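Long-range contact in Iron(III) ABC transporter, periplasmic iron-compound-binding protein (Vibrio cholerae, PDB 3TEF), which probably binds iron-loaded catecholate siderophores in the periplasm and hands them to an ABC transporter for iron uptake: residues 166-178 / 193-207. Sequence-based numbering, arbitrary orientation.
Sequences GGNLTTFGANSRF and VSKESSHGDLISFEY
Strand 168-172 pairs antiparallel with the short strand 201-202, which adds to the mixed sheet built round strand 158-165; the contact continues at one end into the loop and turn residues 173-176 and 193-200, and at the other to the start of helix 205-211. Backbone bonds join the hydrogen-bonded pair T171 and D201 in both directions, T171 N to D201 O at 2.8 Å and D201 N to T171 O at 3.0 Å. An almost straight bond (175°) from I203 N to L169 O extends the pairing, and a water links L169 N to I203 O. Toward helix 205-211, L169 CD1 sits over the centre of the F205 ring, 3.6 Å from its centroid, a CH-pi contact. T171 splits its branches: OG1, anti to the backbone N (chi1 -169°), bonds L161 O and takes a water shared with Y207 OH, while CG2 lies 3.6 Å from I203 CG2. G200 CA rests over one face of the F172 ring, whose other face carries F178. Further along the chain, V193 CG2 presses on G173 CA. E196 OE1 takes up the G173 N-H through its syn lone pair at 3.0 Å and so joins the 193-200 loop to the 173-176 turn.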
loop_
_atom_site.group_PDB
_atom_site.type_symbol
_atom_site.label_atom_id
_atom_site.label_comp_id
_atom_site.label_asym_id
_atom_site.label_seq_id
_atom_site.Cartn_x
_atom_site.Cartn_y
_atom_site.Cartn_z
ATOM N N GLY A 166 -11.700 0.419 15.054
ATOM C CA GLY A 166 -12.631 -0.095 16.040
ATOM C C GLY A 166 -12.362 0.398 17.447
ATOM O O GLY A 166 -12.628 -0.310 18.426
ATOM N N GLY A 167 -11.818 1.608 17.557
ATOM C CA GLY A 167 -11.463 2.162 18.847
ATOM C C GLY A 167 -10.053 1.840 19.310
ATOM O O GLY A 167 -9.605 2.371 20.323
ATOM N N ASN A 168 -9.363 0.956 18.591
ATOM C CA ASN A 168 -7.983 0.600 18.922
ATOM C C ASN A 168 -7.010 1.543 18.245
ATOM O O ASN A 168 -7.088 1.738 17.039
ATOM C CB ASN A 168 -7.654 -0.812 18.441
ATOM C CG ASN A 168 -8.515 -1.864 19.084
ATOM O OD1 ASN A 168 -9.126 -2.682 18.393
ATOM N ND2 ASN A 168 -8.557 -1.868 20.410
ATOM N N LEU A 169 -6.094 2.119 19.017
ATOM C CA LEU A 169 -5.006 2.910 18.446
ATOM C C LEU A 169 -3.759 2.038 18.456
ATOM O O LEU A 169 -3.426 1.451 19.477
ATOM C CB LEU A 169 -4.744 4.157 19.289
ATOM C CG LEU A 169 -5.882 5.170 19.366
ATOM C CD1 LEU A 169 -5.441 6.385 20.167
ATOM C CD2 LEU A 169 -6.307 5.573 17.965
ATOM N N THR A 170 -3.079 1.954 17.317
ATOM C CA THR A 170 -1.827 1.209 17.223
ATOM C C THR A 170 -0.772 2.081 16.562
ATOM O O THR A 170 -1.095 3.038 15.852
ATOM C CB THR A 170 -1.993 -0.095 16.419
ATOM O OG1 THR A 170 -2.578 0.197 15.147
ATOM C CG2 THR A 170 -2.897 -1.083 17.167
ATOM N N THR A 171 0.493 1.767 16.830
ATOM C CA THR A 171 1.588 2.517 16.235
ATOM C C THR A 171 2.532 1.586 15.469
ATOM O O THR A 171 2.645 0.395 15.774
ATOM C CB THR A 171 2.345 3.359 17.283
ATOM O OG1 THR A 171 3.238 4.269 16.618
ATOM C CG2 THR A 171 3.138 2.474 18.238
ATOM N N PHE A 172 3.184 2.143 14.453
ATOM C CA PHE A 172 4.048 1.397 13.555
ATOM C C PHE A 172 5.304 2.228 13.356
ATOM O O PHE A 172 5.225 3.456 13.327
ATOM C CB PHE A 172 3.367 1.242 12.194
ATOM C CG PHE A 172 2.143 0.369 12.210
ATOM C CD1 PHE A 172 2.208 -0.930 11.740
ATOM C CD2 PHE A 172 0.922 0.852 12.667
ATOM C CE1 PHE A 172 1.091 -1.741 11.737
ATOM C CE2 PHE A 172 -0.206 0.038 12.670
ATOM C CZ PHE A 172 -0.119 -1.257 12.202
ATOM N N GLY A 173 6.445 1.569 13.186
ATOM C CA GLY A 173 7.705 2.273 12.998
ATOM C C GLY A 173 8.380 2.012 11.662
ATOM O O GLY A 173 7.732 1.611 10.688
ATOM N N ALA A 174 9.698 2.213 11.623
ATOM C CA ALA A 174 10.452 2.172 10.371
ATOM C C ALA A 174 10.481 0.799 9.704
ATOM O O ALA A 174 10.618 0.697 8.484
ATOM C CB ALA A 174 11.873 2.679 10.593
ATOM N N ASN A 175 10.374 -0.257 10.505
ATOM C CA ASN A 175 10.455 -1.609 9.975
ATOM C C ASN A 175 9.090 -2.270 9.891
ATOM O O ASN A 175 8.915 -3.442 10.217
ATOM C CB ASN A 175 11.441 -2.431 10.799
ATOM C CG ASN A 175 12.855 -1.873 10.719
ATOM O OD1 ASN A 175 13.355 -1.584 9.632
ATOM N ND2 ASN A 175 13.493 -1.693 11.871
ATOM N N SER A 176 8.125 -1.490 9.423
ATOM C CA SER A 176 6.743 -1.912 9.357
ATOM C C SER A 176 6.211 -1.680 7.949
ATOM O O SER A 176 6.929 -1.199 7.060
ATOM C CB SER A 176 5.905 -1.086 10.331
ATOM O OG SER A 176 5.702 0.221 9.810
ATOM N N ARG A 177 4.940 -2.004 7.758
ATOM C CA ARG A 177 4.292 -1.759 6.485
ATOM C C ARG A 177 4.320 -0.270 6.142
ATOM O O ARG A 177 4.132 0.096 4.988
ATOM C CB ARG A 177 2.849 -2.255 6.526
ATOM C CG ARG A 177 1.996 -1.580 7.598
ATOM C CD ARG A 177 0.696 -2.354 7.805
ATOM N NE ARG A 177 -0.113 -2.379 6.588
ATOM C CZ ARG A 177 -0.998 -3.327 6.296
ATOM N NH1 ARG A 177 -1.188 -4.354 7.126
ATOM N NH2 ARG A 177 -1.694 -3.256 5.168
ATOM N N PHE A 178 4.538 0.584 7.141
ATOM C CA PHE A 178 4.612 2.032 6.889
ATOM C C PHE A 178 6.057 2.532 6.887
ATOM O O PHE A 178 6.328 3.679 7.232
ATOM C CB PHE A 178 3.758 2.820 7.890
ATOM C CG PHE A 178 2.315 2.425 7.883
ATOM C CD1 PHE A 178 1.506 2.733 6.800
ATOM C CD2 PHE A 178 1.764 1.720 8.945
ATOM C CE1 PHE A 178 0.167 2.348 6.786
ATOM C CE2 PHE A 178 0.425 1.347 8.943
ATOM C CZ PHE A 178 -0.374 1.663 7.863
ATOM N N VAL A 193 9.967 1.987 17.845
ATOM C CA VAL A 193 9.098 0.862 18.162
ATOM C C VAL A 193 9.858 -0.468 18.081
ATOM O O VAL A 193 9.271 -1.511 17.780
ATOM C CB VAL A 193 7.879 0.814 17.227
ATOM C CG1 VAL A 193 7.134 2.151 17.247
ATOM C CG2 VAL A 193 8.324 0.478 15.825
ATOM N N SER A 194 11.164 -0.412 18.349
ATOM C CA SER A 194 12.019 -1.604 18.414
ATOM C C SER A 194 11.682 -2.631 17.326
ATOM O O SER A 194 11.348 -2.257 16.197
ATOM C CB SER A 194 11.949 -2.249 19.808
ATOM O OG SER A 194 12.581 -1.445 20.795
ATOM N N LYS A 195 11.780 -3.917 17.660
ATOM C CA LYS A 195 11.414 -4.968 16.714
ATOM C C LYS A 195 9.898 -5.005 16.596
ATOM O O LYS A 195 9.196 -5.155 17.592
ATOM C CB LYS A 195 11.952 -6.327 17.166
ATOM C CG LYS A 195 11.883 -7.419 16.101
ATOM C CD LYS A 195 10.454 -7.846 15.836
ATOM C CE LYS A 195 10.316 -9.357 15.750
ATOM N NZ LYS A 195 10.814 -9.916 14.462
ATOM N N GLU A 196 9.390 -4.875 15.378
ATOM C CA GLU A 196 7.954 -4.723 15.197
ATOM C C GLU A 196 7.202 -6.040 15.104
ATOM O O GLU A 196 7.740 -7.122 15.352
ATOM C CB GLU A 196 7.660 -3.873 13.962
ATOM C CG GLU A 196 8.503 -2.637 13.904
ATOM C CD GLU A 196 7.722 -1.419 13.484
ATOM O OE1 GLU A 196 6.462 -1.411 13.604
ATOM O OE2 GLU A 196 8.390 -0.463 13.040
ATOM N N SER A 197 5.931 -5.919 14.755
ATOM C CA SER A 197 5.100 -7.064 14.476
ATOM C C SER A 197 4.118 -6.636 13.399
ATOM O O SER A 197 3.817 -5.449 13.266
ATOM C CB SER A 197 4.365 -7.510 15.738
ATOM O OG SER A 197 3.501 -6.489 16.216
ATOM N N SER A 198 3.628 -7.607 12.636
ATOM C CA SER A 198 2.688 -7.359 11.545
ATOM C C SER A 198 1.650 -6.263 11.823
ATOM O O SER A 198 1.550 -5.291 11.071
ATOM C CB SER A 198 1.976 -8.659 11.175
ATOM O OG SER A 198 1.373 -9.237 12.321
ATOM N N HIS A 199 0.888 -6.423 12.903
ATOM C CA HIS A 199 -0.280 -5.587 13.173
ATOM C C HIS A 199 -0.050 -4.373 14.078
ATOM O O HIS A 199 -1.013 -3.797 14.585
ATOM C CB HIS A 199 -1.417 -6.443 13.747
ATOM C CG HIS A 199 -1.093 -7.098 15.058
ATOM N ND1 HIS A 199 0.193 -7.298 15.500
ATOM C CD2 HIS A 199 -1.902 -7.610 16.021
ATOM C CE1 HIS A 199 0.172 -7.900 16.678
ATOM N NE2 HIS A 199 -1.091 -8.099 17.014
ATOM N N GLY A 200 1.207 -3.989 14.284
ATOM C CA GLY A 200 1.513 -2.816 15.089
ATOM C C GLY A 200 1.498 -3.055 16.591
ATOM O O GLY A 200 1.284 -4.179 17.049
ATOM N N ASP A 201 1.741 -1.995 17.359
ATOM C CA ASP A 201 1.741 -2.079 18.814
ATOM C C ASP A 201 0.625 -1.231 19.386
ATOM O O ASP A 201 0.402 -0.104 18.948
ATOM C CB ASP A 201 3.073 -1.610 19.390
ATOM C CG ASP A 201 4.196 -2.619 19.168
ATOM O OD1 ASP A 201 4.232 -3.639 19.890
ATOM O OD2 ASP A 201 5.037 -2.394 18.272
ATOM N N LEU A 202 -0.072 -1.772 20.375
ATOM C CA LEU A 202 -1.211 -1.071 20.951
ATOM C C LEU A 202 -0.778 0.127 21.786
ATOM O O LEU A 202 0.091 0.016 22.652
ATOM C CB LEU A 202 -2.067 -2.030 21.802
ATOM C CG LEU A 202 -3.442 -1.474 22.208
ATOM C CD1 LEU A 202 -4.375 -1.397 21.003
ATOM C CD2 LEU A 202 -4.057 -2.335 23.305
ATOM N N ILE A 203 -1.399 1.269 21.526
ATOM C CA ILE A 203 -1.139 2.478 22.292
ATOM C C ILE A 203 -2.449 3.087 22.799
ATOM O O ILE A 203 -3.454 2.389 22.930
ATOM C CB ILE A 203 -0.327 3.504 21.467
ATOM C CG1 ILE A 203 -1.051 3.860 20.170
ATOM C CG2 ILE A 203 1.052 2.929 21.144
ATOM C CD1 ILE A 203 -0.459 5.087 19.459
ATOM N N SER A 204 -2.427 4.384 23.086
ATOM C CA SER A 204 -3.576 5.071 23.660
ATOM C C SER A 204 -3.395 6.556 23.421
ATOM O O SER A 204 -2.347 6.988 22.950
ATOM C CB SER A 204 -3.631 4.811 25.161
ATOM O OG SER A 204 -2.445 5.285 25.783
ATOM N N PHE A 205 -4.413 7.346 23.738
ATOM C CA PHE A 205 -4.266 8.790 23.615
ATOM C C PHE A 205 -3.257 9.320 24.632
ATOM O O PHE A 205 -2.551 10.294 24.377
ATOM C CB PHE A 205 -5.613 9.494 23.754
ATOM C CG PHE A 205 -6.518 9.301 22.572
ATOM C CD1 PHE A 205 -6.185 9.830 21.334
ATOM C CD2 PHE A 205 -7.706 8.597 22.697
ATOM C CE1 PHE A 205 -7.025 9.653 20.239
ATOM C CE2 PHE A 205 -8.541 8.418 21.610
ATOM C CZ PHE A 205 -8.201 8.947 20.379
ATOM N N GLU A 206 -3.183 8.668 25.783
ATOM C CA GLU A 206 -2.222 9.053 26.802
ATOM C C GLU A 206 -0.791 8.894 26.275
ATOM O O GLU A 206 0.075 9.727 26.542
ATOM C CB GLU A 206 -2.434 8.228 28.076
ATOM C CG GLU A 206 -3.690 8.617 28.886
ATOM C CD GLU A 206 -5.006 8.101 28.294
ATOM O OE1 GLU A 206 -5.001 7.505 27.193
ATOM O OE2 GLU A 206 -6.058 8.297 28.943
ATOM N N TYR A 207 -0.556 7.822 25.522
ATOM C CA TYR A 207 0.743 7.563 24.906
ATOM C C TYR A 207 1.093 8.643 23.874
ATOM O O TYR A 207 2.240 9.096 23.805
ATOM C CB TYR A 207 0.719 6.173 24.270
ATOM C CG TYR A 207 1.882 5.797 23.379
ATOM C CD1 TYR A 207 2.845 4.885 23.811
ATOM C CD2 TYR A 207 1.995 6.311 22.090
ATOM C CE1 TYR A 207 3.898 4.511 22.995
ATOM C CE2 TYR A 207 3.050 5.944 21.263
ATOM C CZ TYR A 207 3.996 5.046 21.722
ATOM O OH TYR A 207 5.040 4.670 20.905
HETATM O O HOH W 1 -5.982 1.729 21.873
HETATM O O HOH W 2 4.946 5.593 18.406
HETATM O O HOH W 3 3.719 -3.818 9.711
HETATM O O HOH W 4 -0.666 -4.805 9.991
#